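Local coordinates for protein transferrin (Manduca sexta, PDB 6WB6) that transports iron, binding a single ferric ion per molecule together with a carbonate anion, at residues L7-A11 with C42-V46. Coordinates in Å, arbitrary orientation, origin at the centre of the assembly. Numbering follows the deposited sequence.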
loop_
_atom_site.group_PDB
_atom_site.type_symbol
_atom_site.label_atom_id
_atom_site.label_comp_id
_atom_site.label_asym_id
_atom_site.label_seq_id
_atom_site.Cartn_x
_atom_site.Cartn_y
_atom_site.Cartn_z
ATOM N N LEU A 7 -12.654 6.296 -24.069
ATOM C CA LEU A 7 -12.658 6.205 -22.613
ATOM C C LEU A 7 -11.483 5.343 -22.198
ATOM O O LEU A 7 -11.402 4.174 -22.593
ATOM C CB LEU A 7 -13.943 5.583 -22.082
ATOM C CG LEU A 7 -13.902 5.209 -20.597
ATOM C CD1 LEU A 7 -13.625 6.441 -19.754
ATOM C CD2 LEU A 7 -15.226 4.580 -20.172
ATOM N N CYS A 8 -10.585 5.904 -21.400
ATOM C CA CYS A 8 -9.473 5.102 -20.933
ATOM C C CYS A 8 -9.935 4.280 -19.748
ATOM O O CYS A 8 -10.827 4.678 -18.999
ATOM C CB CYS A 8 -8.273 5.972 -20.583
ATOM S SG CYS A 8 -6.830 5.024 -20.214
ATOM N N VAL A 9 -9.354 3.098 -19.616
ATOM C CA VAL A 9 -9.851 2.100 -18.679
ATOM C C VAL A 9 -8.649 1.254 -18.277
ATOM O O VAL A 9 -7.900 0.785 -19.149
ATOM C CB VAL A 9 -10.980 1.266 -19.313
ATOM C CG1 VAL A 9 -10.506 0.606 -20.592
ATOM C CG2 VAL A 9 -11.473 0.226 -18.365
ATOM N N PRO A 10 -8.389 1.063 -16.989
ATOM C CA PRO A 10 -7.376 0.081 -16.593
ATOM C C PRO A 10 -7.575 -1.228 -17.343
ATOM O O PRO A 10 -8.696 -1.730 -17.462
ATOM C CB PRO A 10 -7.603 -0.068 -15.088
ATOM C CG PRO A 10 -8.052 1.313 -14.691
ATOM C CD PRO A 10 -8.908 1.810 -15.837
ATOM N N ALA A 11 -6.460 -1.757 -17.867
ATOM C CA ALA A 11 -6.468 -2.976 -18.667
ATOM C C ALA A 11 -7.277 -4.092 -18.018
ATOM O O ALA A 11 -8.007 -4.820 -18.700
ATOM C CB ALA A 11 -5.023 -3.430 -18.903
ATOM N N CYS A 42 -3.607 6.456 -17.708
ATOM C CA CYS A 42 -4.744 6.962 -18.481
ATOM C C CYS A 42 -4.644 8.461 -18.680
ATOM O O CYS A 42 -4.931 8.970 -19.770
ATOM C CB CYS A 42 -6.081 6.628 -17.793
ATOM S SG CYS A 42 -6.700 4.993 -18.145
ATOM N N LEU A 43 -4.246 9.193 -17.633
ATOM C CA LEU A 43 -4.146 10.644 -17.758
ATOM C C LEU A 43 -3.144 11.023 -18.844
ATOM O O LEU A 43 -3.365 11.986 -19.589
ATOM C CB LEU A 43 -3.769 11.278 -16.411
ATOM C CG LEU A 43 -4.796 11.025 -15.292
ATOM C CD1 LEU A 43 -4.232 11.412 -13.931
ATOM C CD2 LEU A 43 -6.149 11.722 -15.552
ATOM N N SER A 44 -2.035 10.276 -18.944
ATOM C CA SER A 44 -1.061 10.523 -20.002
ATOM C C SER A 44 -1.694 10.305 -21.374
ATOM O O SER A 44 -1.545 11.137 -22.275
ATOM C CB SER A 44 0.157 9.612 -19.828
ATOM O OG SER A 44 1.021 10.097 -18.818
ATOM N N PHE A 45 -2.432 9.200 -21.527
ATOM C CA PHE A 45 -3.117 8.926 -22.783
ATOM C C PHE A 45 -4.161 9.977 -23.090
ATOM O O PHE A 45 -4.447 10.233 -24.265
ATOM C CB PHE A 45 -3.795 7.561 -22.752
ATOM C CG PHE A 45 -2.858 6.404 -22.785
ATOM C CD1 PHE A 45 -1.485 6.585 -22.959
ATOM C CD2 PHE A 45 -3.353 5.118 -22.671
ATOM C CE1 PHE A 45 -0.639 5.500 -23.004
ATOM C CE2 PHE A 45 -2.516 4.033 -22.705
ATOM C CZ PHE A 45 -1.142 4.226 -22.874
ATOM N N VAL A 46 -4.771 10.574 -22.065
ATOM C CA VAL A 46 -5.749 11.620 -22.327
ATOM C C VAL A 46 -5.045 12.861 -22.831
ATOM O O VAL A 46 -5.460 13.473 -23.815
ATOM C CB VAL A 46 -6.592 11.940 -21.079
ATOM C CG1 VAL A 46 -7.489 13.177 -21.350
ATOM C CG2 VAL A 46 -7.432 10.745 -20.684
#
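A disulfide pins the N-terminal strand of the first transferrin repeat to helix 39-47, with Cys8 SG and Cys42 SG 2.1 Å apart. The axes of strand 7-10 and helix 42-46 approach to 8.7 Å, with their N-to-C directions 160° apart, and Cys8 CA lies 5.6 Å from Cys42 CA. The CA-to-CB bonds of both cysteines point toward the opposite segment: Cys8 adopts t and Cys42 m, and the bridge closes with a chi3 of -76°, close to the relaxed value for a disulfide. Cysteine suits both places, since two such side chains, joined SG to SG, just bridge this gap. Phe45, one helical turn on, is also m and brings its CD2 to 4.3 Å from Cys8 SG, adding apolar cover beside the sulfur. Leu7 and Val9, flanking Cys8 in sequence, pack instead on helix 14-21, so alternate strand residues serve different helices. With the contact largely buried and apolar, the covalent bond fixes helix against strand without relying on polar pairing between them.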